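Long-range contacts in FAD-binding oxidoreductase (PDB 7PBG), which oxidises 4-ethylphenol with the help of a bound FAD cofactor, acting as a flavin-dependent 4-alkylphenol oxidase: residues Leu121-Val125 with Trp205-Pro209; Glu292-Thr296 with Arg308-Leu313. All blocks are in the same frame, centred on the assembly; numbering follows the deposited sequence.

Contact 1 (Leu121-Val125 with Trp205-Pro209)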
loop_
_atom_site.group_PDB
_atom_site.type_symbol
_atom_site.label_atom_id
_atom_site.label_comp_id
_atom_site.label_asym_id
_atom_site.label_seq_id
_atom_site.Cartn_x
_atom_site.Cartn_y
_atom_site.Cartn_z
ATOM N N LEU A 121 -1.259 4.518 19.678
ATOM C CA LEU A 121 -1.535 3.985 18.330
ATOM C C LEU A 121 -0.348 4.308 17.401
ATOM O O LEU A 121 -0.461 4.055 16.204
ATOM C CB LEU A 121 -2.846 4.583 17.826
ATOM C CG LEU A 121 -4.058 4.181 18.669
ATOM C CD1 LEU A 121 -5.344 4.722 18.066
ATOM C CD2 LEU A 121 -4.138 2.679 18.833
ATOM N N ALA A 122 0.757 4.810 17.939
ATOM C CA ALA A 122 2.074 4.910 17.255
ATOM C C ALA A 122 1.965 5.602 15.908
ATOM O O ALA A 122 2.236 4.955 14.858
ATOM C CB ALA A 122 2.673 3.564 17.061
ATOM N N TYR A 123 1.481 6.824 15.889
ATOM C CA TYR A 123 1.508 7.641 14.650
ATOM C C TYR A 123 1.754 9.110 14.975
ATOM O O TYR A 123 1.507 9.545 16.076
ATOM C CB TYR A 123 0.265 7.445 13.809
ATOM C CG TYR A 123 -1.003 8.026 14.364
ATOM C CD1 TYR A 123 -1.366 9.340 14.135
ATOM C CD2 TYR A 123 -1.841 7.278 15.163
ATOM C CE1 TYR A 123 -2.540 9.890 14.648
ATOM C CE2 TYR A 123 -3.024 7.791 15.649
ATOM C CZ TYR A 123 -3.385 9.106 15.402
ATOM O OH TYR A 123 -4.550 9.628 15.912
ATOM N N ALA A 124 2.136 9.867 13.952
ATOM C CA ALA A 124 2.229 11.323 14.049
ATOM C C ALA A 124 1.440 11.899 12.887
ATOM O O ALA A 124 1.138 11.171 11.918
ATOM C CB ALA A 124 3.673 11.764 14.023
ATOM N N VAL A 125 1.072 13.137 13.035
ATOM C CA VAL A 125 0.375 13.918 11.981
ATOM C C VAL A 125 1.214 15.147 11.675
ATOM O O VAL A 125 1.573 15.918 12.640
ATOM C CB VAL A 125 -1.069 14.281 12.363
ATOM C CG1 VAL A 125 -1.759 15.117 11.278
ATOM C CG2 VAL A 125 -1.857 13.038 12.720
ATOM N N TRP A 205 -8.649 7.973 10.742
ATOM C CA TRP A 205 -8.055 8.641 9.555
ATOM C C TRP A 205 -6.585 8.203 9.385
ATOM O O TRP A 205 -6.181 7.853 8.275
ATOM C CB TRP A 205 -8.139 10.135 9.703
ATOM C CG TRP A 205 -7.826 10.926 8.469
ATOM C CD1 TRP A 205 -7.733 10.475 7.185
ATOM C CD2 TRP A 205 -7.657 12.343 8.412
ATOM N NE1 TRP A 205 -7.536 11.520 6.330
ATOM C CE2 TRP A 205 -7.426 12.670 7.057
ATOM C CE3 TRP A 205 -7.708 13.383 9.363
ATOM C CZ2 TRP A 205 -7.252 13.992 6.644
ATOM C CZ3 TRP A 205 -7.558 14.684 8.948
ATOM C CH2 TRP A 205 -7.260 14.968 7.614
ATOM N N HIS A 206 -5.804 8.160 10.467
ATOM C CA HIS A 206 -4.358 7.821 10.373
ATOM C C HIS A 206 -4.081 6.388 10.817
ATOM O O HIS A 206 -2.913 6.058 10.969
ATOM C CB HIS A 206 -3.530 8.879 11.174
ATOM C CG HIS A 206 -3.957 10.272 10.826
ATOM N ND1 HIS A 206 -3.856 10.752 9.527
ATOM C CD2 HIS A 206 -4.502 11.269 11.566
ATOM C CE1 HIS A 206 -4.338 11.990 9.490
ATOM N NE2 HIS A 206 -4.702 12.362 10.723
ATOM N N LEU A 207 -5.122 5.566 11.017
ATOM C CA LEU A 207 -4.968 4.181 11.470
ATOM C C LEU A 207 -5.204 3.197 10.334
ATOM O O LEU A 207 -4.481 2.236 10.249
ATOM C CB LEU A 207 -5.961 3.865 12.590
ATOM C CG LEU A 207 -5.989 4.854 13.732
ATOM C CD1 LEU A 207 -7.049 4.454 14.739
ATOM C CD2 LEU A 207 -4.625 4.924 14.385
ATOM N N TYR A 208 -6.203 3.435 9.509
ATOM C CA TYR A 208 -6.658 2.422 8.532
ATOM C C TYR A 208 -6.718 3.088 7.161
ATOM O O TYR A 208 -7.527 3.966 6.958
ATOM C CB TYR A 208 -8.013 1.864 8.942
ATOM C CG TYR A 208 -8.550 0.884 7.944
ATOM C CD1 TYR A 208 -7.939 -0.329 7.753
ATOM C CD2 TYR A 208 -9.619 1.220 7.130
ATOM C CE1 TYR A 208 -8.412 -1.233 6.809
ATOM C CE2 TYR A 208 -10.108 0.319 6.192
ATOM C CZ TYR A 208 -9.513 -0.913 6.038
ATOM O OH TYR A 208 -9.964 -1.801 5.074
ATOM N N PRO A 209 -5.852 2.642 6.210
ATOM C CA PRO A 209 -5.802 3.185 4.845
ATOM C C PRO A 209 -6.875 2.535 3.964
ATOM O O PRO A 209 -6.564 1.709 3.138
ATOM C CB PRO A 209 -4.398 2.795 4.393
ATOM C CG PRO A 209 -4.132 1.509 5.081
ATOM C CD PRO A 209 -4.813 1.625 6.429
#

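Contact 2 (Glu292-Thr296 with Arg308-Leu313)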
loop_
_atom_site.group_PDB
_atom_site.type_symbol
_atom_site.label_atom_id
_atom_site.label_comp_id
_atom_site.label_asym_id
_atom_site.label_seq_id
_atom_site.Cartn_x
_atom_site.Cartn_y
_atom_site.Cartn_z
ATOM N N GLU A 292 40.323 15.036 -3.577
ATOM C CA GLU A 292 41.781 15.295 -3.722
ATOM C C GLU A 292 42.557 14.579 -2.612
ATOM O O GLU A 292 43.814 14.423 -2.778
ATOM C CB GLU A 292 42.046 16.787 -3.736
ATOM C CG GLU A 292 41.662 17.379 -5.085
ATOM C CD GLU A 292 41.952 18.863 -5.192
ATOM O OE1 GLU A 292 42.324 19.272 -6.310
ATOM O OE2 GLU A 292 41.840 19.604 -4.151
ATOM N N GLU A 293 41.895 14.147 -1.535
ATOM C CA GLU A 293 42.621 13.388 -0.473
ATOM C C GLU A 293 43.105 12.075 -1.068
ATOM O O GLU A 293 44.080 11.470 -0.535
ATOM C CB GLU A 293 41.763 13.170 0.767
ATOM C CG GLU A 293 41.415 14.462 1.496
ATOM C CD GLU A 293 40.513 14.290 2.700
ATOM O OE1 GLU A 293 39.498 14.992 2.812
ATOM O OE2 GLU A 293 40.890 13.507 3.601
ATOM N N TRP A 294 42.479 11.624 -2.150
ATOM C CA TRP A 294 42.758 10.309 -2.766
ATOM C C TRP A 294 43.459 10.451 -4.114
ATOM O O TRP A 294 44.267 9.539 -4.431
ATOM C CB TRP A 294 41.451 9.521 -2.929
ATOM C CG TRP A 294 40.650 9.596 -1.672
ATOM C CD1 TRP A 294 39.509 10.303 -1.442
ATOM C CD2 TRP A 294 41.017 9.000 -0.418
ATOM N NE1 TRP A 294 39.101 10.143 -0.157
ATOM C CE2 TRP A 294 40.017 9.365 0.499
ATOM C CE3 TRP A 294 42.069 8.194 0.000
ATOM C CZ2 TRP A 294 40.040 8.938 1.817
ATOM C CZ3 TRP A 294 42.116 7.805 1.318
ATOM C CH2 TRP A 294 41.110 8.166 2.215
ATOM N N GLN A 295 43.127 11.465 -4.888
ATOM C CA GLN A 295 43.616 11.572 -6.260
ATOM C C GLN A 295 43.568 13.028 -6.686
ATOM O O GLN A 295 42.499 13.621 -6.595
ATOM C CB GLN A 295 42.826 10.661 -7.199
ATOM C CG GLN A 295 43.095 10.965 -8.657
ATOM C CD GLN A 295 42.447 9.944 -9.556
ATOM O OE1 GLN A 295 42.420 8.757 -9.229
ATOM N NE2 GLN A 295 41.901 10.423 -10.675
ATOM N N THR A 296 44.717 13.584 -7.080
ATOM C CA THR A 296 44.783 14.996 -7.541
ATOM C C THR A 296 44.410 15.107 -9.015
ATOM O O THR A 296 43.922 16.216 -9.397
ATOM C CB THR A 296 46.148 15.652 -7.260
ATOM O OG1 THR A 296 47.196 14.832 -7.767
ATOM C CG2 THR A 296 46.415 15.845 -5.786
ATOM N N ARG A 308 43.411 3.113 -2.223
ATOM C CA ARG A 308 43.857 4.046 -1.149
ATOM C C ARG A 308 42.685 4.332 -0.193
ATOM O O ARG A 308 42.860 4.328 1.044
ATOM C CB ARG A 308 44.429 5.360 -1.697
ATOM C CG ARG A 308 45.759 5.201 -2.406
ATOM C CD ARG A 308 46.374 6.566 -2.652
ATOM N NE ARG A 308 45.870 7.242 -3.828
ATOM C CZ ARG A 308 46.220 6.995 -5.076
ATOM N NH1 ARG A 308 47.118 6.052 -5.320
ATOM N NH2 ARG A 308 45.702 7.715 -6.077
ATOM N N MET A 309 41.485 4.598 -0.714
ATOM C CA MET A 309 40.267 4.793 0.108
ATOM C C MET A 309 40.054 3.560 1.001
ATOM O O MET A 309 39.873 3.725 2.217
ATOM C CB MET A 309 39.039 5.034 -0.754
ATOM C CG MET A 309 39.159 6.219 -1.658
ATOM S SD MET A 309 37.739 6.275 -2.749
ATOM C CE MET A 309 38.308 7.379 -4.039
ATOM N N VAL A 310 40.036 2.368 0.397
ATOM C CA VAL A 310 39.799 1.120 1.157
ATOM C C VAL A 310 40.817 1.045 2.285
ATOM O O VAL A 310 40.409 0.734 3.422
ATOM C CB VAL A 310 39.843 -0.147 0.278
ATOM C CG1 VAL A 310 39.826 -1.380 1.155
ATOM C CG2 VAL A 310 38.710 -0.088 -0.716
ATOM N N ASP A 311 42.097 1.217 1.970
ATOM C CA ASP A 311 43.183 0.859 2.916
ATOM C C ASP A 311 43.260 1.903 4.017
ATOM O O ASP A 311 43.414 1.555 5.169
ATOM C CB ASP A 311 44.539 0.784 2.216
ATOM C CG ASP A 311 44.619 -0.329 1.185
ATOM O OD1 ASP A 311 43.767 -1.259 1.261
ATOM O OD2 ASP A 311 45.558 -0.291 0.349
ATOM N N GLU A 312 43.095 3.145 3.670
ATOM C CA GLU A 312 43.334 4.254 4.634
ATOM C C GLU A 312 42.088 4.469 5.485
ATOM O O GLU A 312 42.223 4.783 6.630
ATOM C CB GLU A 312 43.817 5.488 3.871
ATOM C CG GLU A 312 45.181 5.260 3.247
ATOM C CD GLU A 312 45.686 6.425 2.422
ATOM O OE1 GLU A 312 46.515 6.177 1.540
ATOM O OE2 GLU A 312 45.160 7.563 2.618
ATOM N N LEU A 313 40.891 4.382 4.916
ATOM C CA LEU A 313 39.627 4.440 5.701
ATOM C C LEU A 313 39.442 3.144 6.475
ATOM O O LEU A 313 38.699 3.154 7.460
ATOM C CB LEU A 313 38.462 4.685 4.765
ATOM C CG LEU A 313 38.497 5.991 3.990
ATOM C CD1 LEU A 313 37.336 6.076 3.040
ATOM C CD2 LEU A 313 38.426 7.160 4.983
#

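Contact 1 (Leu121-Val125 with Trp205-Pro209)
Over one face of the Tyr-123 ring lies the beta-methylene of His-206, its CB 4.0 Å from the ring centroid and 24° off the normal, a CH-pi contact displaced toward the CD1-CE1 side. The two side chains cross at about a right angle, and their rings, with planes at 45° and centroids 5.7 Å apart, meet obliquely. The imidazole in turn receives Val-125: CG2 sits over a face of it, 3.4 Å from His-206 CD2. That methyl lies anti to the carbonyl carbon of Val-125, while CG1, anti to the backbone N, stays farther from the imidazole. At the CD2-CE2 flank, obliquely and on the same side of the ring plane as His-206 CB, Leu-207 brings its CD2 to 3.5 Å from Tyr-123 CE2, and turns its other methyl to Leu-121, where the two CD1 atoms are 3.7 Å apart. Tyr-123 and Val-125 belong to strand 123-126 of an antiparallel sheet, between strands 114-118 and 226-237, and Ala-122 and Tyr-123 facing Asn-118 form a G1 beta bulge at its start. The partners come from the loop that follows strand 191-193. With chi1 at 71°, the phenol is held between the backbone N and the carbonyl carbon of Tyr-123, which lays the ring over His-206 CB and the neighbouring Leu-207 methyl. A serine at Tyr-123 would probably leave His-206 CB and the Leu-207 methyl without their shared aromatic surface and open a gap between strand and loop. Rotation of the buried imidazole is restrained by a hydrogen bond from ND1 to Cys-180 O. The second subunit packs close by, with its Pro-404 on Leu-121 and its Ala-403 on Leu-207.

Contact 2 (Glu292-Thr296 with Arg308-Leu313)
Trp-294 lays its indole against helix 303-313, and Met-309 meets one face of it in a Met-aromatic contact. Met-309 CG does the touching, 3.7 Å from the centroid of the five-membered ring and 18° off its normal, as a CH-pi contact; SD stands above the same face at 4.6 Å from that centroid. One helical turn on, Leu-313 brings CG to 3.8 Å from Trp-294 CH2 at the far end of the six-membered ring. Glu-312 runs past the indole in the opposite direction, with CB in the ring plane at its edge and Glu-312 OE2 3.3 Å from Trp-294 CZ3, the carboxylate turned 46° from the ring. Arg-308 holds the loop backbone: its chain bends at chi3 (-82°), bringing the guanidinium side-on to the carbonyl of Trp-294. Arg-308 NE (2.9 Å) and NH2 (2.8 Å) both donate hydrogen bonds to Trp-294 O, in the carbonyl plane. Glu-293 CB lies over the indole face opposite Met-309. Around this shell, Met-309 and Leu-313 also pack on Ala-285 of helix 281-288, while Arg-363 of helix 363-375 touches both Trp-294 and Leu-313. The contact thus fastens the loop between two helices back onto the second of them, away from the flavin site. At the pyrrole end of the indole, Trp-294 NE1 is hydrogen-bonded to Ser-289 OG.

How the contacts relate
Contact 1 closes before contact 2 opens, so the two follow in series along the chain. They lie on opposite sides of its centre, with contact centres 47 Å apart and nearest atoms about 36 Å apart, and share no helix or strand. Contact 1 joins a strand of the six-stranded antiparallel sheet, within the FAD-binding part, to a loop at the subunit interface; the side chain of Val-125 is about 13 Å from the flavin cofactor. Contact 2 belongs to the helices around the eight-stranded antiparallel sheet, and no other chain touches its segments. Contact 1 joins segments 80 residues apart, contact 2 segments only 12 apart, and they pack different parts of this flavoprotein.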